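Local coordinates for protein pterin-4-alpha-carbinolamine dehydratase MoaB2 (Mycobacterium marinum, PDB 3RFQ) that probably takes part in molybdenum cofactor biosynthesis, as a MogA/MoaB-family protein with a likely molybdopterin-binding domain, at residues V37-A43 against V68-A73; T111-L115 against L152-L156; I135-S141 against A157-A162. Residues are numbered along the deposited sequence.

Contact 1 of 3, residues V37-A43 against V68-A73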
ATOM      1  N   VAL C  37      14.738  -8.530  24.624  1.00 19.38           N
ATOM      2  CA  VAL C  37      13.366  -8.427  25.100  1.00 20.31           C
ATOM      3  C   VAL C  37      13.241  -7.333  26.159  1.00 22.28           C
ATOM      4  O   VAL C  37      13.819  -7.434  27.238  1.00 24.00           O
ATOM      5  CB  VAL C  37      12.826  -9.787  25.625  1.00 21.09           C
ATOM      6  CG1 VAL C  37      11.420  -9.633  26.236  1.00 21.92           C
ATOM      7  CG2 VAL C  37      12.822 -10.820  24.482  1.00 18.44           C
ATOM      8  N   VAL C  38      12.503  -6.277  25.821  1.00 23.06           N
ATOM      9  CA  VAL C  38      12.253  -5.176  26.724  1.00 24.90           C
ATOM     10  C   VAL C  38      10.930  -5.434  27.371  1.00 27.99           C
ATOM     11  O   VAL C  38       9.879  -5.224  26.769  1.00 28.14           O
ATOM     12  CB  VAL C  38      12.176  -3.829  25.994  1.00 25.07           C
ATOM     13  CG1 VAL C  38      12.054  -2.686  27.013  1.00 26.73           C
ATOM     14  CG2 VAL C  38      13.381  -3.630  25.113  1.00 22.23           C
ATOM     15  N   ASP C  39      10.979  -5.893  28.612  1.00 31.55           N
ATOM     16  CA  ASP C  39       9.778  -6.182  29.358  1.00 36.08           C
ATOM     17  C   ASP C  39      10.122  -6.332  30.838  1.00 39.59           C
ATOM     18  O   ASP C  39      11.038  -7.081  31.204  1.00 39.31           O
ATOM     19  CB  ASP C  39       9.107  -7.452  28.818  1.00 36.13           C
ATOM     20  CG  ASP C  39       7.780  -7.748  29.517  1.00 41.01           C
ATOM     21  OD1 ASP C  39       6.778  -7.028  29.273  1.00 42.83           O
ATOM     22  OD2 ASP C  39       7.748  -8.700  30.322  1.00 43.63           O
ATOM     23  N   ASP C  40       9.386  -5.616  31.682  1.00 43.29           N
ATOM     24  CA  ASP C  40       9.684  -5.585  33.105  1.00 47.39           C
ATOM     25  C   ASP C  40       9.502  -6.935  33.777  1.00 49.87           C
ATOM     26  O   ASP C  40      10.372  -7.369  34.548  1.00 51.58           O
ATOM     27  CB  ASP C  40       8.843  -4.526  33.816  1.00 50.17           C
ATOM     28  CG  ASP C  40       9.355  -3.117  33.584  1.00 50.41           C
ATOM     29  OD1 ASP C  40      10.565  -2.943  33.289  1.00 46.65           O
ATOM     30  OD2 ASP C  40       8.528  -2.179  33.721  1.00 53.79           O
ATOM     31  N   ARG C  41       8.381  -7.599  33.497  1.00 51.50           N
ATOM     32  CA  ARG C  41       8.054  -8.851  34.206  1.00 55.27           C
ATOM     33  C   ARG C  41       9.005  -9.978  33.761  1.00 53.95           C
ATOM     34  O   ARG C  41       9.399 -10.818  34.575  1.00 55.90           O
ATOM     35  CB  ARG C  41       6.567  -9.227  34.054  1.00 57.12           C
ATOM     36  N   THR C  42       9.402  -9.949  32.483  1.00 50.49           N
ATOM     37  CA  THR C  42      10.393 -10.878  31.933  1.00 49.31           C
ATOM     38  C   THR C  42      11.789 -10.628  32.530  1.00 50.17           C
ATOM     39  O   THR C  42      12.500 -11.578  32.884  1.00 51.08           O
ATOM     40  CB  THR C  42      10.443 -10.818  30.381  1.00 45.67           C
ATOM     41  OG1 THR C  42       9.120 -10.971  29.847  1.00 45.14           O
ATOM     42  CG2 THR C  42      11.354 -11.914  29.820  1.00 43.97           C
ATOM     43  N   ALA C  43      12.167  -9.354  32.657  1.00 50.43           N
ATOM     44  CA  ALA C  43      13.421  -8.988  33.327  1.00 52.59           C
ATOM     45  C   ALA C  43      13.485  -9.512  34.777  1.00 57.54           C
ATOM     46  O   ALA C  43      14.576  -9.785  35.284  1.00 58.88           O
ATOM     47  CB  ALA C  43      13.647  -7.492  33.289  1.00 51.71           C
ATOM     48  N   VAL C  68      19.227 -14.494  23.767  1.00 25.31           N
ATOM     49  CA  VAL C  68      18.195 -13.528  24.093  1.00 24.09           C
ATOM     50  C   VAL C  68      18.648 -12.852  25.373  1.00 25.63           C
ATOM     51  O   VAL C  68      19.118 -13.533  26.289  1.00 25.86           O
ATOM     52  CB  VAL C  68      16.841 -14.234  24.406  1.00 24.66           C
ATOM     53  CG1 VAL C  68      15.768 -13.219  24.806  1.00 23.16           C
ATOM     54  CG2 VAL C  68      16.369 -15.102  23.243  1.00 21.95           C
ATOM     55  N   VAL C  69      18.487 -11.523  25.441  1.00 25.31           N
ATOM     56  CA  VAL C  69      18.807 -10.748  26.648  1.00 26.47           C
ATOM     57  C   VAL C  69      17.552 -10.017  27.112  1.00 26.41           C
ATOM     58  O   VAL C  69      16.931  -9.281  26.329  1.00 25.45           O
ATOM     59  CB  VAL C  69      19.955  -9.730  26.373  1.00 26.65           C
ATOM     60  CG1 VAL C  69      20.112  -8.752  27.535  1.00 28.20           C
ATOM     61  CG2 VAL C  69      21.271 -10.468  26.085  1.00 26.95           C
ATOM     62  N   ALA C  70      17.173 -10.228  28.372  1.00 27.90           N
ATOM     63  CA  ALA C  70      15.965  -9.605  28.927  1.00 27.92           C
ATOM     64  C   ALA C  70      16.383  -8.365  29.701  1.00 28.54           C
ATOM     65  O   ALA C  70      17.314  -8.421  30.501  1.00 29.51           O
ATOM     66  CB  ALA C  70      15.187 -10.595  29.845  1.00 29.09           C
ATOM     67  N   VAL C  71      15.727  -7.242  29.435  1.00 27.69           N
ATOM     68  CA  VAL C  71      15.973  -6.029  30.201  1.00 28.54           C
ATOM     69  C   VAL C  71      14.669  -5.367  30.595  1.00 28.75           C
ATOM     70  O   VAL C  71      13.638  -5.571  29.947  1.00 27.45           O
ATOM     71  CB  VAL C  71      16.842  -4.998  29.447  1.00 27.76           C
ATOM     72  CG1 VAL C  71      18.271  -5.446  29.383  1.00 27.38           C
ATOM     73  CG2 VAL C  71      16.278  -4.719  28.040  1.00 26.03           C
ATOM     74  N   GLU C  72      14.746  -4.567  31.660  1.00 30.47           N
ATOM     75  CA  GLU C  72      13.649  -3.738  32.120  1.00 31.53           C
ATOM     76  C   GLU C  72      13.407  -2.611  31.120  1.00 29.98           C
ATOM     77  O   GLU C  72      14.300  -2.266  30.331  1.00 28.61           O
ATOM     78  CB  GLU C  72      13.982  -3.095  33.464  1.00 34.05           C
ATOM     79  CG  GLU C  72      14.054  -4.014  34.639  1.00 38.14           C
ATOM     80  CD  GLU C  72      14.420  -3.275  35.907  1.00 44.16           C
ATOM     81  OE1 GLU C  72      15.429  -3.651  36.511  1.00 47.23           O
ATOM     82  OE2 GLU C  72      13.716  -2.308  36.300  1.00 47.31           O
ATOM     83  N   ALA C  73      12.206  -2.034  31.177  1.00 29.89           N
ATOM     84  CA  ALA C  73      11.855  -0.869  30.365  1.00 28.91           C
ATOM     85  C   ALA C  73      12.527   0.346  30.987  1.00 30.41           C
ATOM     86  O   ALA C  73      11.887   1.228  31.573  1.00 32.32           O
ATOM     87  CB  ALA C  73      10.356  -0.702  30.307  1.00 28.48           C
TER
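Valines form the apolar centre of this contact, split between the two faces of the sheet. On one face Val37 CG2 lies 3.8 Å from Val68 CG1. Ala70, the bridge partner of Val37, shares that face and is reached by Thr42, whose CG2 is 4.1 Å from Ala70 CB. On the other face Val38 CG2 and Val71 CG2 are 4.3 Å apart, while Val38 CG1 comes within 3.8 Å of Ala73 CA. Val38 and Val71 both pack on Ile78 of helix 75-87.

The backbones pair in parallel. Val37 brackets Ala70, with Val37 N donating to Val69 O (2.9 Å, 148°) and Val71 N donating to Val37 O (2.9 Å, 173°). Asp39 N continues the pattern to Val71 O (3.0 Å). These are the first and last strands of a beta-alpha-beta crossover through helix 51-60, in the three-layered alpha/beta fold of the MogA/MoaB family; strand 63-71 is outermost in the sheet within the chain.

Beyond the strands, 37-43 turns into helix 40-43. Asp39 is its N-cap: OD2 of Asp39 accepts from Thr42 N at 3.0 Å and from Thr42 OG1 at 2.7 Å. The turn brings Ala43 CB to 3.5 Å from Glu72 N. At the polar edge Asp40 OD1 accepts from Ala73 N (2.8 Å, 165°), and the same oxygen forms a salt bridge with Arg104. Asp40 OD1 is also 4.4 Å from Glu72 OE2, two like charges close together, and on the Asp40 side the charge is met by that salt bridge.

Contact 2 of 3, residues T111-L115 against L152-L156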
ATOM      1  N   THR C 111      17.383   3.681  21.878  1.00 21.89           N
ATOM      2  CA  THR C 111      17.967   3.285  20.597  1.00 20.85           C
ATOM      3  C   THR C 111      18.572   4.479  19.842  1.00 22.47           C
ATOM      4  O   THR C 111      19.683   4.398  19.322  1.00 22.98           O
ATOM      5  CB  THR C 111      16.938   2.525  19.758  1.00 19.18           C
ATOM      6  OG1 THR C 111      16.529   1.378  20.509  1.00 18.23           O
ATOM      7  CG2 THR C 111      17.522   2.085  18.397  1.00 16.86           C
ATOM      8  N   ARG C 112      17.861   5.596  19.810  1.00 23.65           N
ATOM      9  CA  ARG C 112      18.318   6.769  19.054  1.00 26.36           C
ATOM     10  C   ARG C 112      19.742   7.187  19.421  1.00 27.85           C
ATOM     11  O   ARG C 112      20.511   7.587  18.553  1.00 28.52           O
ATOM     12  CB  ARG C 112      17.377   7.961  19.291  1.00 27.10           C
ATOM     13  CG  ARG C 112      17.545   9.110  18.287  1.00 31.08           C
ATOM     14  CD  ARG C 112      16.425  10.154  18.461  1.00 37.39           C
ATOM     15  NE  ARG C 112      15.083   9.640  18.129  1.00 39.26           N
ATOM     16  CZ  ARG C 112      14.062   9.510  18.984  1.00 40.92           C
ATOM     17  NH1 ARG C 112      14.186   9.852  20.264  1.00 42.87           N
ATOM     18  NH2 ARG C 112      12.902   9.039  18.553  1.00 38.67           N
ATOM     19  N   GLU C 113      20.066   7.092  20.709  1.00 28.85           N
ATOM     20  CA  GLU C 113      21.359   7.512  21.243  1.00 31.60           C
ATOM     21  C   GLU C 113      22.538   6.731  20.696  1.00 30.96           C
ATOM     22  O   GLU C 113      23.620   7.285  20.499  1.00 32.06           O
ATOM     23  CB  GLU C 113      21.362   7.392  22.763  1.00 33.12           C
ATOM     24  CG  GLU C 113      20.797   8.592  23.450  1.00 37.83           C
ATOM     25  CD  GLU C 113      21.488   9.874  23.007  1.00 43.93           C
ATOM     26  OE1 GLU C 113      22.696  10.035  23.342  1.00 44.76           O
ATOM     27  OE2 GLU C 113      20.814  10.694  22.320  1.00 44.90           O
ATOM     28  N   ILE C 114      22.325   5.444  20.462  1.00 29.11           N
ATOM     29  CA  ILE C 114      23.396   4.605  19.972  1.00 28.97           C
ATOM     30  C   ILE C 114      23.442   4.469  18.443  1.00 28.00           C
ATOM     31  O   ILE C 114      24.432   3.961  17.936  1.00 29.05           O
ATOM     32  CB  ILE C 114      23.426   3.235  20.676  1.00 28.38           C
ATOM     33  CG1 ILE C 114      22.140   2.448  20.441  1.00 26.77           C
ATOM     34  CG2 ILE C 114      23.596   3.438  22.152  1.00 30.54           C
ATOM     35  CD1 ILE C 114      22.205   1.501  19.306  1.00 26.47           C
ATOM     36  N   LEU C 115      22.416   4.921  17.712  1.00 26.41           N
ATOM     37  CA  LEU C 115      22.450   4.827  16.237  1.00 25.24           C
ATOM     38  C   LEU C 115      23.413   5.821  15.573  1.00 27.11           C
ATOM     39  O   LEU C 115      23.465   6.981  15.961  1.00 27.93           O
ATOM     40  CB  LEU C 115      21.058   4.969  15.645  1.00 23.29           C
ATOM     41  CG  LEU C 115      20.045   3.843  15.907  1.00 21.55           C
ATOM     42  CD1 LEU C 115      18.722   4.202  15.227  1.00 19.48           C
ATOM     43  CD2 LEU C 115      20.565   2.476  15.444  1.00 16.58           C
ATOM     44  N   LEU C 152      23.191  -3.634  12.478  1.00 16.65           N
ATOM     45  CA  LEU C 152      21.808  -3.222  12.202  1.00 15.95           C
ATOM     46  C   LEU C 152      20.929  -3.488  13.439  1.00 14.74           C
ATOM     47  O   LEU C 152      20.929  -4.594  13.960  1.00 14.63           O
ATOM     48  CB  LEU C 152      21.259  -3.939  10.941  1.00 14.52           C
ATOM     49  CG  LEU C 152      19.754  -3.772  10.621  1.00 14.05           C
ATOM     50  CD1 LEU C 152      19.322  -2.305  10.301  1.00 10.58           C
ATOM     51  CD2 LEU C 152      19.319  -4.731   9.491  1.00 10.37           C
ATOM     52  N   VAL C 153      20.205  -2.472  13.910  1.00 14.52           N
ATOM     53  CA  VAL C 153      19.326  -2.587  15.089  1.00 14.59           C
ATOM     54  C   VAL C 153      17.913  -2.207  14.660  1.00 14.21           C
ATOM     55  O   VAL C 153      17.711  -1.161  14.059  1.00 14.92           O
ATOM     56  CB  VAL C 153      19.740  -1.581  16.189  1.00 15.90           C
ATOM     57  CG1 VAL C 153      18.797  -1.636  17.426  1.00 14.63           C
ATOM     58  CG2 VAL C 153      21.226  -1.767  16.579  1.00 16.44           C
ATOM     59  N   VAL C 154      16.951  -3.057  14.976  1.00 13.65           N
ATOM     60  CA  VAL C 154      15.543  -2.836  14.618  1.00 13.63           C
ATOM     61  C   VAL C 154      14.684  -3.002  15.864  1.00 13.33           C
ATOM     62  O   VAL C 154      14.826  -3.996  16.560  1.00 15.06           O
ATOM     63  CB  VAL C 154      15.109  -3.831  13.488  1.00 13.50           C
ATOM     64  CG1 VAL C 154      13.609  -3.643  13.119  1.00 11.66           C
ATOM     65  CG2 VAL C 154      16.018  -3.622  12.235  1.00 11.02           C
ATOM     66  N   ASN C 155      13.855  -2.015  16.199  1.00 13.62           N
ATOM     67  CA  ASN C 155      12.961  -2.132  17.354  1.00 13.41           C
ATOM     68  C   ASN C 155      11.615  -2.601  16.852  1.00 13.01           C
ATOM     69  O   ASN C 155      11.007  -1.948  15.996  1.00 12.68           O
ATOM     70  CB  ASN C 155      12.698  -0.789  18.055  1.00 14.38           C
ATOM     71  CG  ASN C 155      13.964  -0.013  18.470  1.00 15.35           C
ATOM     72  OD1 ASN C 155      13.966   1.202  18.331  1.00 15.77           O
ATOM     73  ND2 ASN C 155      14.993  -0.680  19.037  1.00 11.91           N
ATOM     74  N   LEU C 156      11.118  -3.715  17.373  1.00 12.93           N
ATOM     75  CA  LEU C 156       9.718  -4.110  17.101  1.00 12.67           C
ATOM     76  C   LEU C 156       8.797  -3.912  18.317  1.00 14.22           C
ATOM     77  O   LEU C 156       9.246  -3.995  19.474  1.00 14.71           O
ATOM     78  CB  LEU C 156       9.666  -5.575  16.659  1.00 12.04           C
ATOM     79  CG  LEU C 156      10.533  -6.008  15.474  1.00 10.06           C
ATOM     80  CD1 LEU C 156      10.353  -7.528  15.232  1.00  9.92           C
ATOM     81  CD2 LEU C 156      10.178  -5.206  14.234  1.00  9.29           C
TER
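Helix and strand face each other across a full side-chain layer: the nearest CA pairs, Thr111 with Asn155 and Leu115 with Val153, are both 8.1 Å apart. Because the later residue of 111-115 matches the earlier residue of 152-156, the two segments advance in opposite senses. The strand is extended throughout, so its side chains alternate: Val153 and Asn155 point their CA-to-CB bonds at 111-115, whereas Leu152 and Val154 point away.

The alternation suits the alpha/beta/alpha sandwich of the MogA/MoaB fold, in which helices pack on both faces of the sheet. Strand 151-156 bonds to strand 92-96 in parallel and to strand 145-148 in antiparallel fashion; one of its faces receives helix 107-114, and the other, through Leu152, Val154 and Leu156, meets helices 120-132 and 160-180.

Val153 is the apolar focus. Its CG1 is 4.1 Å from Thr111 CG2, its CG2 is 4.4 Å from Ile114 CD1, and its CB is 4.2 Å from Leu115 CD2, so three residues of 111-115 converge on one valine. Two residues further along the strand, on the same face, the chemistry becomes polar. Asn155 ND2 donates to Thr111 OG1 (3.0 Å, 147°), and the m rotamer of Thr111 lets the same hydroxyl bond back to Thr107 O in the preceding helical turn. The Asn155 amide is used at both ends, OD1 accepting from Leu144 N and ND2 also bonding Ser95 OG.

Contact 3 of 3, residues I135-S141 against A157-A162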
ATOM      1  N   ILE C 135      -2.733  -4.737  12.957  1.00 17.15           N
ATOM      2  CA  ILE C 135      -1.872  -4.879  14.111  1.00 17.09           C
ATOM      3  C   ILE C 135      -1.511  -3.458  14.549  1.00 17.72           C
ATOM      4  O   ILE C 135      -0.621  -2.827  13.981  1.00 17.09           O
ATOM      5  CB  ILE C 135      -0.604  -5.707  13.730  1.00 15.63           C
ATOM      6  CG1 ILE C 135      -1.030  -7.037  13.080  1.00 13.86           C
ATOM      7  CG2 ILE C 135       0.291  -5.948  14.972  1.00 14.93           C
ATOM      8  CD1 ILE C 135       0.100  -7.730  12.319  1.00  9.89           C
ATOM      9  N   ILE C 136      -2.272  -2.929  15.503  1.00 20.21           N
ATOM     10  CA  ILE C 136      -2.223  -1.496  15.780  1.00 21.00           C
ATOM     11  C   ILE C 136      -0.942  -1.107  16.514  1.00 19.95           C
ATOM     12  O   ILE C 136      -0.410  -0.054  16.231  1.00 19.81           O
ATOM     13  CB  ILE C 136      -3.472  -0.953  16.504  1.00 23.62           C
ATOM     14  CG1 ILE C 136      -4.761  -1.445  15.845  1.00 28.04           C
ATOM     15  CG2 ILE C 136      -3.536   0.609  16.444  1.00 23.48           C
ATOM     16  CD1 ILE C 136      -4.919  -1.056  14.335  1.00 31.86           C
ATOM     17  N   ASP C 137      -0.442  -1.952  17.421  1.00 19.05           N
ATOM     18  CA  ASP C 137       0.836  -1.653  18.086  1.00 18.88           C
ATOM     19  C   ASP C 137       1.999  -1.627  17.077  1.00 16.29           C
ATOM     20  O   ASP C 137       2.911  -0.819  17.210  1.00 16.34           O
ATOM     21  CB  ASP C 137       1.104  -2.531  19.338  1.00 19.50           C
ATOM     22  CG  ASP C 137       1.358  -4.000  19.006  1.00 22.05           C
ATOM     23  OD1 ASP C 137       0.815  -4.504  18.006  1.00 24.29           O
ATOM     24  OD2 ASP C 137       2.080  -4.676  19.774  1.00 24.99           O
ATOM     25  N   ALA C 138       1.933  -2.467  16.051  1.00 14.18           N
ATOM     26  CA  ALA C 138       2.894  -2.401  14.945  1.00 12.94           C
ATOM     27  C   ALA C 138       2.656  -1.181  14.057  1.00 11.98           C
ATOM     28  O   ALA C 138       3.586  -0.433  13.768  1.00 12.83           O
ATOM     29  CB  ALA C 138       2.891  -3.709  14.100  1.00 11.39           C
ATOM     30  N   GLY C 139       1.421  -0.946  13.617  1.00 12.88           N
ATOM     31  CA  GLY C 139       1.147   0.257  12.797  1.00 12.02           C
ATOM     32  C   GLY C 139       1.542   1.591  13.421  1.00 13.54           C
ATOM     33  O   GLY C 139       1.879   2.556  12.706  1.00 13.37           O
ATOM     34  N   LEU C 140       1.484   1.670  14.755  1.00 13.90           N
ATOM     35  CA  LEU C 140       1.829   2.915  15.442  1.00 15.49           C
ATOM     36  C   LEU C 140       3.196   2.891  16.151  1.00 15.30           C
ATOM     37  O   LEU C 140       3.537   3.852  16.833  1.00 14.77           O
ATOM     38  CB  LEU C 140       0.723   3.294  16.453  1.00 16.20           C
ATOM     39  CG  LEU C 140      -0.632   3.562  15.807  1.00 16.47           C
ATOM     40  CD1 LEU C 140      -1.751   3.847  16.817  1.00 17.38           C
ATOM     41  CD2 LEU C 140      -0.492   4.715  14.867  1.00 17.37           C
ATOM     42  N   SER C 141       3.938   1.786  16.020  1.00 14.57           N
ATOM     43  CA  SER C 141       5.192   1.620  16.733  1.00 15.03           C
ATOM     44  C   SER C 141       6.134   2.812  16.508  1.00 14.93           C
ATOM     45  O   SER C 141       6.398   3.205  15.352  1.00 15.43           O
ATOM     46  CB  SER C 141       5.885   0.320  16.286  1.00 14.52           C
ATOM     47  OG  SER C 141       7.173   0.196  16.909  1.00 16.11           O
ATOM     48  N   ALA C 157       7.513  -3.671  18.054  1.00 14.24           N
ATOM     49  CA  ALA C 157       6.510  -3.665  19.112  1.00 16.15           C
ATOM     50  C   ALA C 157       6.394  -5.032  19.797  1.00 16.60           C
ATOM     51  O   ALA C 157       6.857  -6.057  19.261  1.00 15.80           O
ATOM     52  CB  ALA C 157       5.135  -3.201  18.580  1.00 15.74           C
ATOM     53  N   GLY C 158       5.788  -5.044  20.981  1.00 17.94           N
ATOM     54  CA  GLY C 158       5.767  -6.254  21.806  1.00 18.79           C
ATOM     55  C   GLY C 158       4.725  -7.352  21.564  1.00 19.49           C
ATOM     56  O   GLY C 158       4.928  -8.489  22.000  1.00 20.62           O
ATOM     57  N   SER C 159       3.600  -7.065  20.899  1.00 18.95           N
ATOM     58  CA  SER C 159       2.551  -8.103  20.796  1.00 18.98           C
ATOM     59  C   SER C 159       3.081  -9.268  19.913  1.00 18.60           C
ATOM     60  O   SER C 159       3.978  -9.069  19.112  1.00 17.03           O
ATOM     61  CB  SER C 159       1.266  -7.530  20.187  1.00 19.10           C
ATOM     62  OG  SER C 159       1.461  -7.335  18.789  1.00 16.42           O
ATOM     63  N   ARG C 160       2.543 -10.468  20.070  1.00 19.25           N
ATOM     64  CA  ARG C 160       2.928 -11.592  19.201  1.00 19.66           C
ATOM     65  C   ARG C 160       2.713 -11.314  17.693  1.00 18.60           C
ATOM     66  O   ARG C 160       3.534 -11.707  16.867  1.00 17.24           O
ATOM     67  CB  ARG C 160       2.131 -12.844  19.577  1.00 21.48           C
ATOM     68  CG  ARG C 160       2.833 -14.167  19.183  1.00 24.25           C
ATOM     69  CD  ARG C 160       2.594 -15.197  20.303  1.00 31.02           C
ATOM     70  NE  ARG C 160       3.160 -16.513  20.011  1.00 30.61           N
ATOM     71  CZ  ARG C 160       4.339 -16.900  20.465  1.00 33.11           C
ATOM     72  NH1 ARG C 160       5.029 -16.081  21.254  1.00 33.75           N
ATOM     73  NH2 ARG C 160       4.822 -18.097  20.151  1.00 33.11           N
ATOM     74  N   TYR C 161       1.598 -10.662  17.344  1.00 18.01           N
ATOM     75  CA  TYR C 161       1.324 -10.363  15.947  1.00 17.87           C
ATOM     76  C   TYR C 161       2.333  -9.363  15.420  1.00 16.45           C
ATOM     77  O   TYR C 161       2.793  -9.516  14.293  1.00 16.29           O
ATOM     78  CB  TYR C 161      -0.101  -9.848  15.730  1.00 19.17           C
ATOM     79  CG  TYR C 161      -1.217 -10.885  15.840  1.00 21.88           C
ATOM     80  CD1 TYR C 161      -0.947 -12.247  15.995  1.00 24.26           C
ATOM     81  CD2 TYR C 161      -2.548 -10.491  15.721  1.00 25.94           C
ATOM     82  CE1 TYR C 161      -1.998 -13.192  16.064  1.00 28.16           C
ATOM     83  CE2 TYR C 161      -3.599 -11.410  15.777  1.00 28.06           C
ATOM     84  CZ  TYR C 161      -3.322 -12.755  15.959  1.00 29.82           C
ATOM     85  OH  TYR C 161      -4.385 -13.635  16.043  1.00 31.12           O
ATOM     86  N   ALA C 162       2.709  -8.362  16.227  1.00 15.33           N
ATOM     87  CA  ALA C 162       3.773  -7.389  15.798  1.00 14.40           C
ATOM     88  C   ALA C 162       5.096  -8.083  15.516  1.00 13.34           C
ATOM     89  O   ALA C 162       5.768  -7.798  14.531  1.00 12.69           O
ATOM     90  CB  ALA C 162       3.980  -6.254  16.830  1.00 13.49           C
TER
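Here a short helix, 136-139, packs against the turn that leads from the sheet into helix 160-180 of the alpha/beta fold, with Ser159 as N-cap. Asp137, the residue with most area covered (61 Å²), reaches into that turn: OD2 of Asp137 accepts from Ser159 N at 3.0 Å and 147°. Ser159 OG lies 2.9 Å from Asp137 OD2 and 3.0 Å from Asp137 OD1, two weak alternatives for a single proton.

Ile135 supplies the apolar side, its CG1 lying 4.0 Å from Tyr161 CB and its CG2 4.1 Å from Ala162 CB. Ala157 CB packs against both Asp137 and Ser141, 3.5 Å from Asp137 O and 4.3 Å from Ser141 CB.

Neighbouring subunits flank the contact: His176 of the second packs on Ile136 and Leu140, and Glu60 of the third forms a salt bridge with Arg160. At the helix start, Ser159 OG accepts the capping bond from Ala162 N at 3.0 Å and 159°.

Overall arrangement
Contact 2 lies in the buried interior, its centre about 8 Å from the centre of the chain; contact 3 is partly buried and contact 1 is a surface contact, at about 12 and 13 Å centre to centre. Contacts 1 and 2 use the same sheet, one pairing its strands and the other packing a helix on one face, with centres about 16 Å apart. Contacts 2 and 3 adjoin in sequence, since 152-156 runs directly into 157-162, yet their centres are about 17 Å apart. Chemistry follows place: main-chain bonds dominate contact 1, apolar packing with one side-chain bond contact 2, and a carboxylate meeting a helix start contact 3, the one that neighbouring subunits touch.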